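Local coordinates for protein putative fimbrial subunit (Corynebacterium diphtheriae, PDB 4HSQ) that probably forms the polymerised shaft of an adhesive pilus as its major pilin, SpaD, here represented by its second and third domains, at residues G147-V152 against V263-E268; D203-T208 against I244-A249; A166-Y171 against W192-D197; L170-S175 against K221-K226. All blocks are in the same frame, centred on the assembly; numbering follows the deposited sequence.

Contact 1. Residues G147-V152 against V263-E268; sequences GKLKVV and VTLVSE. With CA (calcium ion), chain B.
In this prealbumin-like (CnaB-type) domain of the pilin, the long strand 142-155 runs parallel to the closing strand 264-271, and five backbone hydrogen bonds join residues 147-152 to 263-268. At the start, Gly147 packs its CA on Val263 O. The N-H of Lys148 then meets Val263 O at 2.7 Å, almost straight (175°) and nearly along the C=O axis. The side chain of Lys148 lies beside that of Val263, Lys148 CE reaching Val263 CG2, while Lys148 O accepts the N-H of Leu265 in the carbonyl plane. That bond grips the strand next to the calcium site: Thr264 O binds the ion at 2.2 Å, with a water and ligands from Ile251, Glu253, Asp260 and Asp261 completing the shell. Leu149 turns to the face it shares with Leu265 and Ser267, where CG anti to the backbone N (175°) sets Leu149 CD1 3.8 Å from Leu265 CD2. This face is packed against strands 222-229 and 241-244. Lys150 donates to Leu265 O and accepts from Ser267 N; its extended chain runs along the other face, CB against Thr264 CG2 and CD against Val266 CG2, before Lys150 NZ hydrogen-bonds to Glu258 O. Val151 returns to the Leu149 face, with its CA-H directed at Ser267 O. Val152 N donates to Ser267 O at 2.9 Å. Val152 CG1 occupies the crowded position between backbone N and carbonyl carbon, touching Val266 CG1 at 3.7 Å and pressing tightly on Glu268 CG at 3.2 Å, while Glu268 OE2 forms a salt bridge with Lys154 NZ.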
# COMPACT_ATOMS: atom_id res chain seq x y z
N GLY A 147 6.58 -0.97 5.42
CA GLY A 147 7.79 -0.66 6.18
C GLY A 147 9.01 -0.73 5.30
O GLY A 147 8.95 -1.24 4.17
N LYS A 148 10.10 -0.19 5.78
CA LYS A 148 11.37 -0.26 5.04
C LYS A 148 12.15 -1.50 5.46
O LYS A 148 12.11 -1.90 6.62
CB LYS A 148 12.21 0.98 5.31
CG LYS A 148 11.54 2.22 4.76
CD LYS A 148 12.56 3.36 4.68
CE LYS A 148 12.09 4.60 5.40
NZ LYS A 148 13.19 5.60 5.49
N LEU A 149 12.87 -2.09 4.51
CA LEU A 149 13.71 -3.23 4.78
C LEU A 149 15.16 -2.83 4.50
O LEU A 149 15.52 -2.62 3.35
CB LEU A 149 13.29 -4.48 3.98
CG LEU A 149 14.23 -5.69 4.14
CD1 LEU A 149 14.29 -6.17 5.62
CD2 LEU A 149 13.83 -6.82 3.22
N LYS A 150 15.96 -2.70 5.57
CA LYS A 150 17.37 -2.34 5.44
C LYS A 150 18.20 -3.60 5.61
O LYS A 150 18.03 -4.32 6.60
CB LYS A 150 17.74 -1.28 6.50
CG LYS A 150 19.20 -0.89 6.52
CD LYS A 150 19.47 0.14 7.62
CE LYS A 150 20.95 0.46 7.65
NZ LYS A 150 21.26 1.65 8.47
N VAL A 151 19.10 -3.85 4.68
CA VAL A 151 19.99 -5.00 4.75
C VAL A 151 21.41 -4.51 5.03
O VAL A 151 21.86 -3.57 4.39
CB VAL A 151 19.90 -5.84 3.45
CG1 VAL A 151 20.97 -6.93 3.42
CG2 VAL A 151 18.51 -6.46 3.33
N VAL A 152 22.08 -5.11 6.02
CA VAL A 152 23.47 -4.71 6.31
C VAL A 152 24.34 -5.96 6.11
O VAL A 152 24.09 -7.00 6.71
CB VAL A 152 23.67 -3.97 7.66
CG1 VAL A 152 22.90 -4.62 8.79
CG2 VAL A 152 25.16 -3.79 8.01
N VAL A 263 10.14 2.47 11.55
CA VAL A 263 9.51 2.21 10.24
C VAL A 263 10.40 1.27 9.39
O VAL A 263 10.08 0.99 8.22
CB VAL A 263 9.14 3.52 9.45
CG1 VAL A 263 8.19 4.40 10.24
CG2 VAL A 263 10.39 4.31 9.03
N THR A 264 11.53 0.84 9.96
CA THR A 264 12.54 0.02 9.27
C THR A 264 12.86 -1.24 10.05
O THR A 264 13.10 -1.20 11.25
CB THR A 264 13.85 0.83 9.07
OG1 THR A 264 13.53 2.13 8.56
CG2 THR A 264 14.86 0.12 8.13
N LEU A 265 12.93 -2.34 9.33
CA LEU A 265 13.41 -3.59 9.86
C LEU A 265 14.81 -3.72 9.31
O LEU A 265 15.00 -3.52 8.12
CB LEU A 265 12.53 -4.75 9.43
CG LEU A 265 12.81 -6.08 10.13
CD1 LEU A 265 11.51 -6.81 10.41
CD2 LEU A 265 13.70 -6.97 9.28
N VAL A 266 15.78 -4.00 10.18
CA VAL A 266 17.18 -4.15 9.78
C VAL A 266 17.54 -5.63 9.84
O VAL A 266 17.35 -6.29 10.87
CB VAL A 266 18.17 -3.29 10.64
CG1 VAL A 266 19.63 -3.52 10.22
CG2 VAL A 266 17.84 -1.81 10.58
N SER A 267 18.04 -6.15 8.74
CA SER A 267 18.47 -7.54 8.59
C SER A 267 19.99 -7.58 8.41
O SER A 267 20.46 -7.07 7.40
CB SER A 267 17.79 -8.16 7.37
OG SER A 267 18.18 -9.51 7.20
N GLU A 268 20.75 -8.19 9.36
CA GLU A 268 22.22 -8.33 9.24
C GLU A 268 22.52 -9.66 8.65
O GLU A 268 22.03 -10.66 9.17
CB GLU A 268 22.95 -8.19 10.58
CG GLU A 268 22.95 -6.80 11.17
CD GLU A 268 23.99 -6.54 12.25
OE1 GLU A 268 24.47 -7.51 12.88
OE2 GLU A 268 24.30 -5.35 12.47
CA CA B . 12.73 -1.09 13.45
O HOH W 1 12.86 -3.56 13.55

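Contact 2. Residues D203-T208 against I244-A249; sequences DGLHVT and IEFTRA
Apolar packing dominates where the end of strand 199-206 meets the turn leading into helix 248-252. The Phe246 ring, with CG anti to the backbone N (chi1 -154°), reaches Leu205: Phe246 CE2 lies 3.5 Å from Leu205 CB, and Leu205 CD1 sits over one ring face. Backbone oxygens take the rim, Leu205 O in the ring plane 3.3 Å from Phe246 CE2 and His206 O facing CD2. Farther along, the methyls of Val207 cross obliquely over Arg248 CG; the guanidinium of Arg248 goes on to salt bridges with Glu215 and Asp209.

Hydrogen bonding centres on the carbonyl of Phe246, the middle residue of an inverse gamma turn. Thr208 N donates to Phe246 O at 2.9 Å from above the carbonyl plane, and the Val207 CA-H also points at this oxygen. Thr208 OG1 binds a water at 2.7 Å that weakly accepts the N-H of Phe246. Two side chains bond to backbone nearby: His206 ND1 donates in its ring plane to Val207 O at 2.7 Å, and Thr247 OG1 N-caps the helix through Lys250 N.

The buried Phe246 carbonyl is thus satisfied by a backbone N-H, anchoring the turn immediately before the helix that contributes Ile251 to the calcium site.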
# COMPACT_ATOMS: atom_id res chain seq x y z
N ASP A 203 12.61 0.65 0.18
CA ASP A 203 11.50 1.50 0.58
C ASP A 203 10.36 1.27 -0.46
O ASP A 203 10.38 1.86 -1.55
CB ASP A 203 11.95 2.97 0.68
CG ASP A 203 10.87 3.93 1.19
OD1 ASP A 203 9.71 3.51 1.30
OD2 ASP A 203 11.21 5.09 1.49
N GLY A 204 9.47 0.32 -0.21
CA GLY A 204 9.25 -0.41 1.03
C GLY A 204 8.30 -1.54 0.74
O GLY A 204 7.83 -1.68 -0.40
N LEU A 205 7.98 -2.34 1.76
CA LEU A 205 7.19 -3.53 1.56
C LEU A 205 5.94 -3.53 2.38
O LEU A 205 5.92 -2.98 3.48
CB LEU A 205 8.03 -4.78 1.92
CG LEU A 205 9.40 -4.92 1.23
CD1 LEU A 205 10.17 -6.12 1.82
CD2 LEU A 205 9.23 -5.05 -0.30
N HIS A 206 4.90 -4.22 1.88
CA HIS A 206 3.65 -4.39 2.62
C HIS A 206 3.91 -5.30 3.81
O HIS A 206 4.57 -6.34 3.67
CB HIS A 206 2.62 -5.03 1.69
CG HIS A 206 1.20 -4.91 2.14
ND1 HIS A 206 0.76 -5.48 3.32
CD2 HIS A 206 0.14 -4.37 1.49
CE1 HIS A 206 -0.55 -5.27 3.36
NE2 HIS A 206 -0.97 -4.62 2.28
N VAL A 207 3.42 -4.90 4.98
CA VAL A 207 3.57 -5.76 6.18
C VAL A 207 2.79 -7.06 5.96
O VAL A 207 1.77 -7.08 5.24
CB VAL A 207 3.13 -5.09 7.49
CG1 VAL A 207 3.84 -3.74 7.68
CG2 VAL A 207 1.59 -4.94 7.59
N THR A 208 3.25 -8.14 6.60
CA THR A 208 2.60 -9.45 6.42
C THR A 208 1.42 -9.72 7.36
O THR A 208 0.63 -10.62 7.06
CB THR A 208 3.64 -10.56 6.63
OG1 THR A 208 4.16 -10.47 7.97
CG2 THR A 208 4.79 -10.47 5.63
N ILE A 244 12.49 -13.16 6.40
CA ILE A 244 12.20 -11.96 7.18
C ILE A 244 10.76 -12.02 7.70
O ILE A 244 9.84 -12.14 6.89
CB ILE A 244 12.40 -10.71 6.27
CG1 ILE A 244 13.84 -10.62 5.69
CG2 ILE A 244 12.00 -9.41 6.96
CD1 ILE A 244 14.92 -10.40 6.69
N GLU A 245 10.57 -11.84 9.02
CA GLU A 245 9.24 -11.74 9.66
C GLU A 245 8.87 -10.26 9.62
O GLU A 245 9.25 -9.50 10.52
CB GLU A 245 9.24 -12.28 11.12
CG GLU A 245 9.76 -13.70 11.28
CD GLU A 245 9.23 -14.49 12.47
OE1 GLU A 245 9.57 -15.69 12.57
OE2 GLU A 245 8.47 -13.92 13.29
N PHE A 246 8.25 -9.84 8.53
CA PHE A 246 7.98 -8.43 8.26
C PHE A 246 6.61 -7.97 8.77
O PHE A 246 5.75 -7.52 8.03
CB PHE A 246 8.17 -8.19 6.77
CG PHE A 246 8.54 -6.77 6.41
CD1 PHE A 246 9.79 -6.26 6.75
CD2 PHE A 246 7.63 -5.95 5.76
CE1 PHE A 246 10.13 -4.94 6.41
CE2 PHE A 246 7.97 -4.64 5.45
CZ PHE A 246 9.23 -4.16 5.74
N THR A 247 6.46 -7.99 10.09
CA THR A 247 5.23 -7.60 10.78
C THR A 247 5.35 -6.20 11.37
O THR A 247 6.46 -5.72 11.63
CB THR A 247 4.88 -8.60 11.89
OG1 THR A 247 5.87 -8.49 12.92
CG2 THR A 247 4.79 -10.05 11.36
N ARG A 248 4.22 -5.54 11.59
CA ARG A 248 4.18 -4.23 12.24
C ARG A 248 5.02 -4.20 13.54
O ARG A 248 5.81 -3.27 13.75
CB ARG A 248 2.73 -3.85 12.58
CG ARG A 248 1.88 -3.48 11.35
CD ARG A 248 0.44 -3.25 11.73
NE ARG A 248 -0.20 -4.45 12.29
CZ ARG A 248 -1.35 -4.43 12.94
NH1 ARG A 248 -2.02 -3.29 13.11
NH2 ARG A 248 -1.85 -5.55 13.45
N ALA A 249 4.82 -5.21 14.42
CA ALA A 249 5.51 -5.29 15.71
C ALA A 249 7.02 -5.45 15.53
O ALA A 249 7.79 -4.75 16.23
CB ALA A 249 4.95 -6.43 16.54
O HOH W 2 6.07 -12.33 8.23

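Contact 3. Residues A166-Y171 against W192-D197; sequences AEFELY and WTTGDD
An antiparallel pairing of strand 167-173 with the short edge strand 192-193 forms one margin of the four-stranded sheet in the prealbumin-like domain. Phe168 and Trp192 make the hydrogen-bonded pair: Phe168 N donates to Trp192 O at 2.9 Å, nearly along the C=O axis, and Trp192 N answers to Phe168 O. Beyond the non-hydrogen-bonded pair of Glu167 and Thr193, Thr194 grips Ala166 twice. Its N-H reaches Ala166 O, and Thr194 OG1, held between backbone N and carbonyl carbon (chi1 60°), accepts the N-H of Ala166 at 3.0 Å while also hydrogen-bonding to Leu163 O.

On one face the indole of Trp192 leans back along the neighbouring strand, setting Trp192 CZ3 3.8 Å from Leu170 CB and its six-membered rim beside Phe168 O. Phe200 meets the indole with ring planes about 20° apart, linking this face to strand 199-206. On the other face Glu167 and Thr193 run alongside each other, with Glu167 CG 3.4 Å from Thr193 OG1.

With Phe168, Leu170 and Trp192 on the face turned to strand 199-206 and Glu167 and Thr193 on the other, this is the two-faced sheet of a prealbumin-like beta sandwich, here at its edge strand.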
# COMPACT_ATOMS: atom_id res chain seq x y z
N ALA A 166 27.50 -6.74 -2.25
CA ALA A 166 26.69 -7.96 -2.17
C ALA A 166 25.40 -7.70 -2.89
O ALA A 166 24.81 -6.63 -2.70
CB ALA A 166 26.44 -8.35 -0.71
N GLU A 167 24.93 -8.67 -3.71
CA GLU A 167 23.71 -8.49 -4.48
C GLU A 167 22.61 -9.42 -4.00
O GLU A 167 22.85 -10.59 -3.71
CB GLU A 167 23.95 -8.68 -5.98
CG GLU A 167 24.78 -7.55 -6.58
CD GLU A 167 25.23 -7.72 -8.01
OE1 GLU A 167 24.83 -8.71 -8.68
OE2 GLU A 167 26.01 -6.86 -8.48
N PHE A 168 21.39 -8.86 -3.92
CA PHE A 168 20.24 -9.58 -3.42
C PHE A 168 19.00 -9.42 -4.28
O PHE A 168 18.74 -8.35 -4.82
CB PHE A 168 19.88 -9.06 -2.01
CG PHE A 168 20.84 -9.47 -0.91
CD1 PHE A 168 20.57 -10.56 -0.09
CD2 PHE A 168 22.00 -8.74 -0.67
CE1 PHE A 168 21.44 -10.91 0.96
CE2 PHE A 168 22.88 -9.10 0.36
CZ PHE A 168 22.59 -10.18 1.17
N GLU A 169 18.18 -10.48 -4.27
CA GLU A 169 16.83 -10.46 -4.81
C GLU A 169 15.84 -10.62 -3.64
O GLU A 169 16.23 -11.10 -2.58
CB GLU A 169 16.62 -11.61 -5.81
CG GLU A 169 17.36 -11.40 -7.11
CD GLU A 169 17.20 -12.59 -8.02
OE1 GLU A 169 17.06 -13.72 -7.51
OE2 GLU A 169 17.23 -12.38 -9.26
N LEU A 170 14.56 -10.30 -3.88
CA LEU A 170 13.52 -10.41 -2.88
C LEU A 170 12.42 -11.30 -3.38
O LEU A 170 11.98 -11.18 -4.53
CB LEU A 170 12.95 -9.01 -2.62
CG LEU A 170 11.86 -8.94 -1.55
CD1 LEU A 170 12.47 -9.10 -0.15
CD2 LEU A 170 11.13 -7.63 -1.65
N TYR A 171 11.92 -12.14 -2.48
CA TYR A 171 10.84 -13.06 -2.80
C TYR A 171 9.81 -13.07 -1.72
O TYR A 171 10.12 -12.79 -0.57
CB TYR A 171 11.42 -14.51 -2.88
CG TYR A 171 12.31 -14.77 -4.07
CD1 TYR A 171 11.83 -15.45 -5.19
CD2 TYR A 171 13.66 -14.43 -4.04
CE1 TYR A 171 12.65 -15.72 -6.28
CE2 TYR A 171 14.48 -14.65 -5.15
CZ TYR A 171 13.97 -15.31 -6.26
OH TYR A 171 14.80 -15.58 -7.34
N TRP A 192 19.13 -5.51 -5.58
CA TRP A 192 19.73 -4.46 -4.75
C TRP A 192 21.17 -4.81 -4.42
O TRP A 192 21.50 -5.99 -4.31
CB TRP A 192 18.94 -4.25 -3.45
CG TRP A 192 17.55 -3.76 -3.68
CD1 TRP A 192 17.12 -2.47 -3.63
CD2 TRP A 192 16.41 -4.55 -4.05
NE1 TRP A 192 15.78 -2.40 -3.95
CE2 TRP A 192 15.32 -3.67 -4.21
CE3 TRP A 192 16.20 -5.94 -4.23
CZ2 TRP A 192 14.02 -4.12 -4.52
CZ3 TRP A 192 14.92 -6.38 -4.57
CH2 TRP A 192 13.86 -5.48 -4.75
N THR A 193 22.04 -3.79 -4.30
CA THR A 193 23.46 -3.99 -4.00
C THR A 193 23.84 -3.22 -2.74
O THR A 193 23.40 -2.10 -2.58
CB THR A 193 24.34 -3.57 -5.20
OG1 THR A 193 23.86 -4.26 -6.35
CG2 THR A 193 25.82 -3.96 -5.01
N THR A 194 24.65 -3.82 -1.85
CA THR A 194 25.08 -3.09 -0.66
C THR A 194 26.09 -2.00 -1.10
O THR A 194 26.91 -2.24 -2.00
CB THR A 194 25.62 -4.03 0.42
OG1 THR A 194 26.76 -4.74 -0.08
CG2 THR A 194 24.54 -5.00 0.94
N GLY A 195 25.93 -0.81 -0.55
CA GLY A 195 26.78 0.34 -0.85
C GLY A 195 28.03 0.38 0.01
O GLY A 195 28.40 -0.63 0.61
N ASP A 196 28.68 1.57 0.10
CA ASP A 196 29.95 1.73 0.83
C ASP A 196 29.83 1.43 2.34
O ASP A 196 30.79 0.97 2.94
CB ASP A 196 30.53 3.15 0.62
CG ASP A 196 30.89 3.47 -0.83
OD1 ASP A 196 31.64 2.68 -1.45
OD2 ASP A 196 30.47 4.55 -1.32
N ASP A 197 28.63 1.67 2.93
CA ASP A 197 28.38 1.37 4.33
C ASP A 197 27.86 -0.08 4.52
O ASP A 197 27.42 -0.43 5.61
CB ASP A 197 27.37 2.38 4.91
CG ASP A 197 25.97 2.38 4.32
OD1 ASP A 197 25.72 1.62 3.35
OD2 ASP A 197 25.10 3.12 4.85

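Contact 4. Residues L170-S175 against K221-K226; sequences LYQCTS and KKFCLK
Leu170 CD1 lies at the apolar centre, between Phe223 CB and Leu225 CD2, each 4.1 Å away, with the two leucines crossing obliquely. Leu205 of strand 199-206 covers Leu170 and Phe223, and Leu149 and Val151 of strand 142-155 cover Leu225, so this face joins the interior of the sandwich. The Phe223 ring stands with its edge to Tyr171 O, CD1 being the nearest ring atom.

On the opposite face Cys173 and Cys224 are joined by a disulfide, SG to SG 2.0 Å with a torsion of 79° about the bond. The two cysteines sit diagonally rather than as direct partners: Cys173 pairs with Lys222 and Cys224 with Tyr171, both antiparallel hydrogen-bonded pairs. Different first torsions bring the sulfurs together, Cys173 SG held between backbone N and carbonyl carbon (63°) and Cys224 SG anti to the carbonyl carbon (-84°). The covalent link thus cross-links the central strand pair, 167-173 with 222-229, of the four-stranded sheet in this prealbumin-like domain.

Tyr171 N meets Cys224 O at 2.9 Å and Cys224 N returns to Tyr171 O, both in the carbonyl planes. Cys173 N approaches Lys222 O at 3.0 Å from above the carbonyl plane, whereas Lys222 N comes nearly along the C=O axis of Cys173.

At the polar edge the extended Lys226 chain crosses Tyr171 obliquely, Lys226 CD 3.8 Å from Tyr171 CE2. Lys222 CD passes Thr174 O before Lys222 NZ forms a salt bridge with Glu243, and Lys221 NZ reaches Asp14 and Glu211.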
# COMPACT_ATOMS: atom_id res chain seq x y z
N LEU A 170 14.56 -10.30 -3.88
CA LEU A 170 13.52 -10.41 -2.88
C LEU A 170 12.42 -11.30 -3.38
O LEU A 170 11.98 -11.18 -4.53
CB LEU A 170 12.95 -9.01 -2.62
CG LEU A 170 11.86 -8.94 -1.55
CD1 LEU A 170 12.47 -9.10 -0.15
CD2 LEU A 170 11.13 -7.63 -1.65
N TYR A 171 11.92 -12.14 -2.48
CA TYR A 171 10.84 -13.06 -2.80
C TYR A 171 9.81 -13.07 -1.72
O TYR A 171 10.12 -12.79 -0.57
CB TYR A 171 11.42 -14.51 -2.88
CG TYR A 171 12.31 -14.77 -4.07
CD1 TYR A 171 11.83 -15.45 -5.19
CD2 TYR A 171 13.66 -14.43 -4.04
CE1 TYR A 171 12.65 -15.72 -6.28
CE2 TYR A 171 14.48 -14.65 -5.15
CZ TYR A 171 13.97 -15.31 -6.26
OH TYR A 171 14.80 -15.58 -7.34
N GLN A 172 8.59 -13.48 -2.07
CA GLN A 172 7.58 -13.87 -1.10
C GLN A 172 7.96 -15.31 -0.76
O GLN A 172 8.47 -16.01 -1.64
CB GLN A 172 6.16 -13.80 -1.69
CG GLN A 172 5.67 -12.39 -2.01
CD GLN A 172 4.38 -12.35 -2.79
OE1 GLN A 172 3.71 -13.36 -3.04
NE2 GLN A 172 4.00 -11.17 -3.21
N CYS A 173 7.77 -15.76 0.47
CA CYS A 173 8.11 -17.15 0.78
C CYS A 173 7.28 -17.65 1.93
O CYS A 173 6.80 -16.85 2.72
CB CYS A 173 9.61 -17.30 1.09
SG CYS A 173 10.17 -16.38 2.56
N THR A 174 7.16 -18.97 2.09
CA THR A 174 6.51 -19.48 3.31
C THR A 174 7.64 -19.73 4.31
O THR A 174 7.42 -19.60 5.51
CB THR A 174 5.59 -20.68 3.09
OG1 THR A 174 6.23 -21.63 2.27
CG2 THR A 174 4.25 -20.27 2.47
N SER A 175 8.87 -20.01 3.81
CA SER A 175 10.08 -20.21 4.62
C SER A 175 11.31 -19.99 3.75
O SER A 175 11.19 -19.98 2.52
CB SER A 175 10.11 -21.62 5.24
OG SER A 175 10.66 -22.58 4.35
N LYS A 221 3.06 -16.31 5.91
CA LYS A 221 3.46 -15.33 4.89
C LYS A 221 4.72 -14.56 5.35
O LYS A 221 4.72 -13.93 6.40
CB LYS A 221 2.29 -14.36 4.63
CG LYS A 221 2.57 -13.28 3.61
CD LYS A 221 1.46 -13.22 2.57
CE LYS A 221 0.50 -12.08 2.78
NZ LYS A 221 -0.50 -11.98 1.67
N LYS A 222 5.82 -14.64 4.56
CA LYS A 222 7.07 -13.94 4.87
C LYS A 222 7.70 -13.37 3.60
O LYS A 222 7.21 -13.63 2.49
CB LYS A 222 8.08 -14.89 5.52
CG LYS A 222 7.75 -15.31 6.93
CD LYS A 222 8.49 -16.56 7.29
CE LYS A 222 8.48 -16.71 8.78
NZ LYS A 222 9.74 -16.20 9.37
N PHE A 223 8.78 -12.62 3.77
CA PHE A 223 9.64 -12.20 2.67
C PHE A 223 10.93 -12.97 2.83
O PHE A 223 11.27 -13.34 3.95
CB PHE A 223 9.88 -10.67 2.65
CG PHE A 223 8.71 -9.89 2.14
CD1 PHE A 223 8.42 -9.84 0.78
CD2 PHE A 223 7.92 -9.14 3.01
CE1 PHE A 223 7.34 -9.10 0.31
CE2 PHE A 223 6.85 -8.39 2.53
CZ PHE A 223 6.56 -8.39 1.19
N CYS A 224 11.65 -13.17 1.74
CA CYS A 224 12.93 -13.87 1.75
C CYS A 224 13.91 -13.06 0.93
O CYS A 224 13.57 -12.62 -0.16
CB CYS A 224 12.77 -15.29 1.19
SG CYS A 224 12.21 -16.50 2.41
N LEU A 225 15.12 -12.90 1.42
CA LEU A 225 16.23 -12.26 0.68
C LEU A 225 17.12 -13.35 0.18
O LEU A 225 17.54 -14.18 0.96
CB LEU A 225 17.05 -11.33 1.61
CG LEU A 225 16.32 -10.06 2.03
CD1 LEU A 225 16.87 -9.53 3.34
CD2 LEU A 225 16.42 -9.01 0.95
N LYS A 226 17.40 -13.36 -1.12
CA LYS A 226 18.28 -14.33 -1.75
C LYS A 226 19.55 -13.62 -2.13
O LYS A 226 19.50 -12.73 -2.96
CB LYS A 226 17.59 -14.92 -3.00
CG LYS A 226 18.40 -16.03 -3.63
CD LYS A 226 17.76 -16.49 -4.93
CE LYS A 226 18.46 -17.71 -5.48
NZ LYS A 226 17.81 -18.19 -6.73

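From the N terminus, strand 142-155 opens contact 1, whose parallel partner 263-268 arrives only after the other three contacts have closed, so contacts 2, 3 and 4 all lie within the span of chain that contact 1 encloses. Next, strand 167-173 starts contacts 3 and 4 from overlapping segments: contact 3 closes first, at 192-197, and contact 4 later, at 221-226. Contact 2 opens at 203-208, before contact 4 has closed, and ends at 244-249, so these two cross; contacts 3 and 2 follow in series. Contacts 3 and 4 build the sheet around strand 167-173, while contacts 1 and 2 both reach the sheet of strands 142-155 and 199-206. Leu149, Leu170, Leu205 and Leu225 meet where the two sheets pack together.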